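Local coordinates for periplasmic beta-glucosidase (Pseudomonas aeruginosa, PDB 6R5T), which probably hydrolyses terminal, non-reducing beta-D-glucosyl residues with release of beta-D-glucose, as a periplasmic member of glycoside hydrolase family 3, at residues H177-G182 with R235-D240; V219-N224 with V229-N234. The protein carries 1 engineered substitution. All coordinates share one frame; numbering follows the deposited sequence.

Contact 1 (H177-G182 with R235-D240). With BGC (beta-D-glucopyranose), chain C.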
loop_
_atom_site.group_PDB
_atom_site.type_symbol
_atom_site.label_atom_id
_atom_site.label_comp_id
_atom_site.label_asym_id
_atom_site.label_seq_id
_atom_site.Cartn_x
_atom_site.Cartn_y
_atom_site.Cartn_z
ATOM N N HIS A 177 -13.716 -12.272 7.871
ATOM C CA HIS A 177 -14.426 -11.092 8.340
ATOM C C HIS A 177 -15.021 -10.417 7.099
ATOM O O HIS A 177 -14.263 -9.930 6.263
ATOM C CB HIS A 177 -13.485 -10.140 9.067
ATOM C CG HIS A 177 -12.786 -10.719 10.242
ATOM N ND1 HIS A 177 -11.544 -11.317 10.120
ATOM C CD2 HIS A 177 -13.118 -10.725 11.557
ATOM C CE1 HIS A 177 -11.171 -11.672 11.353
ATOM N NE2 HIS A 177 -12.093 -11.359 12.214
ATOM N N PHE A 178 -16.340 -10.428 6.933
ATOM C CA PHE A 178 -16.972 -10.008 5.659
ATOM C C PHE A 178 -17.044 -8.493 5.697
ATOM O O PHE A 178 -17.856 -7.944 6.470
ATOM C CB PHE A 178 -18.347 -10.669 5.590
ATOM C CG PHE A 178 -19.022 -10.532 4.263
ATOM C CD1 PHE A 178 -18.460 -11.059 3.129
ATOM C CD2 PHE A 178 -20.272 -9.931 4.167
ATOM C CE1 PHE A 178 -19.118 -10.990 1.909
ATOM C CE2 PHE A 178 -20.909 -9.806 2.936
ATOM C CZ PHE A 178 -20.333 -10.347 1.798
ATOM N N ALA A 179 -16.218 -7.755 4.911
ATOM C CA ALA A 179 -15.294 -8.285 3.916
ATOM C C ALA A 179 -14.087 -7.355 3.799
ATOM O O ALA A 179 -14.180 -6.175 4.112
ATOM C CB ALA A 179 -15.978 -8.387 2.564
ATOM N N LEU A 180 -13.019 -7.929 3.215
ATOM C CA LEU A 180 -11.826 -7.216 2.701
ATOM C C LEU A 180 -10.901 -6.765 3.834
ATOM O O LEU A 180 -10.001 -5.949 3.583
ATOM C CB LEU A 180 -12.221 -5.992 1.866
ATOM C CG LEU A 180 -13.320 -6.154 0.822
ATOM C CD1 LEU A 180 -13.420 -4.892 -0.010
ATOM C CD2 LEU A 180 -13.131 -7.382 -0.035
ATOM N N TYR A 181 -11.110 -7.272 5.039
ATOM C CA TYR A 181 -10.465 -6.759 6.262
ATOM C C TYR A 181 -8.930 -6.791 6.148
ATOM O O TYR A 181 -8.254 -5.892 6.656
ATOM C CB TYR A 181 -11.002 -7.601 7.409
ATOM C CG TYR A 181 -10.532 -7.262 8.794
ATOM C CD1 TYR A 181 -10.378 -5.979 9.266
ATOM C CD2 TYR A 181 -10.304 -8.306 9.660
ATOM C CE1 TYR A 181 -9.915 -5.751 10.566
ATOM C CE2 TYR A 181 -9.915 -8.102 10.962
ATOM C CZ TYR A 181 -9.684 -6.821 11.408
ATOM O OH TYR A 181 -9.258 -6.651 12.704
ATOM N N GLY A 182 -8.401 -7.768 5.466
ATOM C CA GLY A 182 -6.940 -7.946 5.343
ATOM C C GLY A 182 -6.282 -6.998 4.362
ATOM O O GLY A 182 -5.041 -7.055 4.207
ATOM N N ARG A 235 -25.184 -1.618 3.014
ATOM C CA ARG A 235 -26.338 -2.384 2.512
ATOM C C ARG A 235 -26.003 -3.080 1.185
ATOM O O ARG A 235 -26.478 -4.201 0.943
ATOM C CB ARG A 235 -27.545 -1.468 2.369
ATOM C CG ARG A 235 -28.837 -2.220 2.082
ATOM C CD ARG A 235 -30.033 -1.274 2.118
ATOM N NE ARG A 235 -31.095 -1.939 1.385
ATOM C CZ ARG A 235 -31.952 -2.806 1.879
ATOM N NH1 ARG A 235 -31.966 -3.077 3.182
ATOM N NH2 ARG A 235 -32.827 -3.373 1.057
ATOM N N TRP A 236 -25.130 -2.488 0.388
ATOM C CA TRP A 236 -24.698 -3.125 -0.862
ATOM C C TRP A 236 -24.048 -4.465 -0.498
ATOM O O TRP A 236 -24.341 -5.528 -1.078
ATOM C CB TRP A 236 -23.787 -2.177 -1.648
ATOM C CG TRP A 236 -23.146 -2.924 -2.754
ATOM C CD1 TRP A 236 -23.762 -3.290 -3.926
ATOM C CD2 TRP A 236 -21.854 -3.558 -2.731
ATOM N NE1 TRP A 236 -22.911 -4.080 -4.655
ATOM C CE2 TRP A 236 -21.742 -4.256 -3.947
ATOM C CE3 TRP A 236 -20.781 -3.574 -1.830
ATOM C CZ2 TRP A 236 -20.585 -4.962 -4.267
ATOM C CZ3 TRP A 236 -19.639 -4.272 -2.153
ATOM C CH2 TRP A 236 -19.558 -4.978 -3.345
ATOM N N LEU A 237 -23.129 -4.434 0.458
ATOM C CA LEU A 237 -22.401 -5.669 0.813
ATOM C C LEU A 237 -23.319 -6.705 1.460
ATOM O O LEU A 237 -23.236 -7.900 1.089
ATOM C CB LEU A 237 -21.244 -5.290 1.738
ATOM C CG LEU A 237 -20.357 -6.439 2.176
ATOM C CD1 LEU A 237 -19.355 -6.787 1.110
ATOM C CD2 LEU A 237 -19.654 -6.096 3.482
ATOM N N LEU A 238 -24.127 -6.298 2.445
ATOM C CA LEU A 238 -24.749 -7.291 3.341
ATOM C C LEU A 238 -26.092 -7.731 2.769
ATOM O O LEU A 238 -26.570 -8.782 3.174
ATOM C CB LEU A 238 -24.932 -6.669 4.719
ATOM C CG LEU A 238 -23.668 -6.276 5.441
ATOM C CD1 LEU A 238 -24.064 -5.736 6.792
ATOM C CD2 LEU A 238 -22.714 -7.444 5.551
ATOM N N THR A 239 -26.706 -6.900 1.962
ATOM C CA THR A 239 -28.046 -7.186 1.388
ATOM C C THR A 239 -27.963 -7.461 -0.107
ATOM O O THR A 239 -28.277 -8.587 -0.489
ATOM C CB THR A 239 -29.049 -6.076 1.699
ATOM O OG1 THR A 239 -29.211 -5.956 3.120
ATOM C CG2 THR A 239 -30.391 -6.418 1.098
ATOM N N ASP A 240 -27.554 -6.486 -0.921
ATOM C CA ASP A 240 -27.533 -6.663 -2.391
ATOM C C ASP A 240 -26.630 -7.850 -2.768
ATOM O O ASP A 240 -27.006 -8.725 -3.546
ATOM C CB ASP A 240 -27.121 -5.374 -3.071
ATOM C CG ASP A 240 -28.084 -4.221 -2.816
ATOM O OD1 ASP A 240 -29.188 -4.479 -2.319
ATOM O OD2 ASP A 240 -27.718 -3.076 -3.087
HETATM C C2 BGC C . -13.529 -12.366 16.700
HETATM C C3 BGC C . -14.298 -11.525 17.738
HETATM C C4 BGC C . -13.280 -10.482 18.275
HETATM C C5 BGC C . -12.850 -9.627 17.069
HETATM C C6 BGC C . -11.804 -8.593 17.424
HETATM C C1 BGC C . -12.982 -11.440 15.608
HETATM O O1 BGC C . -12.214 -12.275 14.798
HETATM O O2 BGC C . -14.310 -13.375 16.070
HETATM O O3 BGC C . -14.706 -12.385 18.821
HETATM O O4 BGC C . -13.962 -9.666 19.241
HETATM O O5 BGC C . -12.142 -10.441 16.182
HETATM O O6 BGC C . -11.479 -7.815 16.266
#
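F178 and L237 carry this buried contact, formed by apolar side chains, between the end of strand 172-178 and the first turns of helix 235-245. CB of F178 points at the helix, and with CG anti to the backbone N (chi1 -170°), the ring lies alongside L237, its edge toward L238. On the ring, CD2 comes first and meets L238 CD2 at 3.8 Å, a methyl lying at the ring edge near its plane. Next along the same side, CE2 reaches the branch point of L237, with F178 CE2 to L237 CG at 3.5 Å. At the tip, CZ rests 3.8 Å from L237 CD1. That methyl sits over one face of the ring in a CH-pi contact, 4.2 Å from L237 CD1 to the F178 centroid and 27° off the ring normal. The leucine and the phenylalanine run in opposite senses. A179, just past the strand end, adds its CB, 4.0 Å from L237 CD1. Y208 meets the F178 ring edge-to-face, while I226 packs on L237.

H177, one residue before F178, serves the other side of the strand end: its NE2 lies 2.7 Å from O1 of the bound glucose in a nearly straight hydrogen bond (165°). CE2 of Y181 covers one face of the imidazole, and D128 holds its ND1. The arrangement is that of a TIM-type barrel, in which a strand packs outward on a surrounding helix while its C-terminal end supplies a residue to the sugar pocket.

Contact 2 (V219-N224 with V229-N234). With BGC (beta-D-glucopyranose), chain C.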
loop_
_atom_site.group_PDB
_atom_site.type_symbol
_atom_site.label_atom_id
_atom_site.label_comp_id
_atom_site.label_asym_id
_atom_site.label_seq_id
_atom_site.Cartn_x
_atom_site.Cartn_y
_atom_site.Cartn_z
ATOM N N VAL A 219 -22.372 -15.410 9.051
ATOM C CA VAL A 219 -21.307 -14.526 8.531
ATOM C C VAL A 219 -21.022 -13.438 9.576
ATOM O O VAL A 219 -21.958 -12.767 10.024
ATOM C CB VAL A 219 -21.738 -13.909 7.193
ATOM C CG1 VAL A 219 -20.748 -12.796 6.781
ATOM C CG2 VAL A 219 -21.909 -14.946 6.137
ATOM N N MET A 220 -19.753 -13.260 9.964
ATOM C CA MET A 220 -19.339 -12.188 10.884
ATOM C C MET A 220 -18.838 -11.007 10.043
ATOM O O MET A 220 -17.948 -11.196 9.209
ATOM C CB MET A 220 -18.269 -12.636 11.877
ATOM C CG MET A 220 -17.934 -11.504 12.766
ATOM S SD MET A 220 -16.721 -11.953 14.006
ATOM C CE MET A 220 -17.886 -12.450 15.282
ATOM N N VAL A 221 -19.458 -9.864 10.240
ATOM C CA VAL A 221 -19.185 -8.625 9.478
ATOM C C VAL A 221 -17.892 -7.990 9.993
ATOM O O VAL A 221 -17.604 -8.045 11.179
ATOM C CB VAL A 221 -20.414 -7.713 9.523
ATOM C CG1 VAL A 221 -20.155 -6.463 8.716
ATOM C CG2 VAL A 221 -21.630 -8.489 9.003
ATOM N N SER A 222 -17.128 -7.397 9.094
ATOM C CA SER A 222 -15.817 -6.805 9.427
ATOM C C SER A 222 -15.919 -5.413 10.040
ATOM O O SER A 222 -16.989 -4.765 10.042
ATOM C CB SER A 222 -14.967 -6.837 8.195
ATOM O OG SER A 222 -15.415 -5.892 7.255
ATOM N N LEU A 223 -14.786 -4.933 10.536
ATOM C CA LEU A 223 -14.698 -3.639 11.237
ATOM C C LEU A 223 -14.288 -2.492 10.320
ATOM O O LEU A 223 -14.374 -1.355 10.790
ATOM C CB LEU A 223 -13.676 -3.791 12.357
ATOM C CG LEU A 223 -14.099 -4.630 13.564
ATOM C CD1 LEU A 223 -12.859 -4.897 14.428
ATOM C CD2 LEU A 223 -15.141 -3.923 14.373
ATOM N N ASN A 224 -13.818 -2.784 9.119
ATOM C CA ASN A 224 -13.240 -1.756 8.225
ATOM C C ASN A 224 -14.301 -1.092 7.319
ATOM O O ASN A 224 -15.400 -1.670 7.073
ATOM C CB ASN A 224 -12.225 -2.388 7.268
ATOM C CG ASN A 224 -12.759 -3.594 6.529
ATOM O OD1 ASN A 224 -12.972 -4.660 7.126
ATOM N ND2 ASN A 224 -13.000 -3.460 5.229
ATOM N N VAL A 229 -17.454 3.075 3.096
ATOM C CA VAL A 229 -18.647 2.640 3.871
ATOM C C VAL A 229 -18.245 1.497 4.785
ATOM O O VAL A 229 -17.968 0.416 4.315
ATOM C CB VAL A 229 -19.804 2.250 2.946
ATOM C CG1 VAL A 229 -21.039 1.915 3.781
ATOM C CG2 VAL A 229 -20.107 3.398 2.011
ATOM N N PRO A 230 -18.299 1.701 6.111
ATOM C CA PRO A 230 -18.104 0.592 7.048
ATOM C C PRO A 230 -18.955 -0.615 6.651
ATOM O O PRO A 230 -20.156 -0.481 6.350
ATOM C CB PRO A 230 -18.555 1.160 8.398
ATOM C CG PRO A 230 -18.329 2.633 8.261
ATOM C CD PRO A 230 -18.641 2.931 6.811
ATOM N N ALA A 231 -18.380 -1.807 6.713
ATOM C CA ALA A 231 -19.087 -3.047 6.388
ATOM C C ALA A 231 -20.403 -3.132 7.191
ATOM O O ALA A 231 -21.410 -3.579 6.636
ATOM C CB ALA A 231 -18.188 -4.223 6.622
ATOM N N THR A 232 -20.347 -2.721 8.440
ATOM C CA THR A 232 -21.496 -2.820 9.378
ATOM C C THR A 232 -22.659 -1.974 8.875
ATOM O O THR A 232 -23.810 -2.280 9.273
ATOM C CB THR A 232 -21.030 -2.421 10.766
ATOM O OG1 THR A 232 -19.923 -3.252 11.088
ATOM C CG2 THR A 232 -22.116 -2.583 11.819
ATOM N N ALA A 233 -22.418 -0.932 8.062
ATOM C CA ALA A 233 -23.494 -0.061 7.528
ATOM C C ALA A 233 -23.648 -0.202 6.021
ATOM O O ALA A 233 -24.215 0.712 5.396
ATOM C CB ALA A 233 -23.212 1.371 7.862
ATOM N N ASN A 234 -23.124 -1.264 5.441
ATOM C CA ASN A 234 -22.962 -1.371 3.977
ATOM C C ASN A 234 -24.069 -2.242 3.403
ATOM O O ASN A 234 -23.930 -3.481 3.366
ATOM C CB ASN A 234 -21.562 -1.886 3.667
ATOM C CG ASN A 234 -21.189 -1.603 2.239
ATOM O OD1 ASN A 234 -21.998 -1.867 1.337
ATOM N ND2 ASN A 234 -19.952 -1.149 2.033
HETATM C C2 BGC C . -13.529 -12.366 16.700
HETATM C C3 BGC C . -14.298 -11.525 17.738
HETATM C C4 BGC C . -13.280 -10.482 18.275
HETATM C C5 BGC C . -12.850 -9.627 17.069
HETATM C C6 BGC C . -11.804 -8.593 17.424
HETATM C C1 BGC C . -12.982 -11.440 15.608
HETATM O O1 BGC C . -12.214 -12.275 14.798
HETATM O O2 BGC C . -14.310 -13.375 16.070
HETATM O O3 BGC C . -14.706 -12.385 18.821
HETATM O O4 BGC C . -13.962 -9.666 19.241
HETATM O O5 BGC C . -12.142 -10.441 16.182
HETATM O O6 BGC C . -11.479 -7.815 16.266
HETATM O O HOH W 1 -19.313 -5.665 12.055
HETATM O O HOH W 2 -17.784 -2.041 9.804
#
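V221, S222 and N224 meet residues 230 to 232 where the chain turns back after strand 218-221. P230 comes first, its CA making a CA-H...O contact with N224 O at 3.5 Å. The same carbonyl receives the amide of A231, at 3.0 Å from A231 N to N224 O and 163° at the hydrogen, with the donor tilted 17° from the carbonyl plane.

CB of A231 then points into the first segment and touches two neighbours, V221 CG1 at 3.6 Å and S222 OG at 3.3 Å. With OG between the backbone N and the carbonyl carbon (chi1 72°), S222 bonds N224 OD1 at 2.7 Å, approaching from above the amide's carbonyl plane.

T232 touches V221 CG1 through its N and is also linked by water. One water donates to S222 O and accepts from T232 N; a second donates to S222 O and shares a hydrogen bond with T232 OG1 (2.7 Å from the water oxygen to T232 OG1). Further on, N234 turns back to V229 O through a weak bond from ND2, and its OD1 caps L237 N at the start of helix 235-245.

One direct backbone bond and two shared waters thus satisfy buried polar groups, with S222 O accepting from both waters.

How the contacts relate
Both contacts are buried and belong to the barrel domain, where strands 172-178 and 218-221 are parallel neighbours; contact 2 also reaches the second subunit, L223 packing on R585 and V229 on L666 of that subunit, whereas no other chain touches contact 1. Backbone pairing of F178 with M220 and S222 joins them, their centres about 6 Å apart. Helix 235-245 follows 229-234, and its L238 and L237 also touch V221 and A231 of contact 2. Contact 1 rests on apolar side chains, whereas contact 2, past the strand end, adds a backbone bond and two waters to the V221-A231 packing. Toward the glucose, contact 1 sends a hydrogen-bonding H177, contact 2 M220 and L223 by packing.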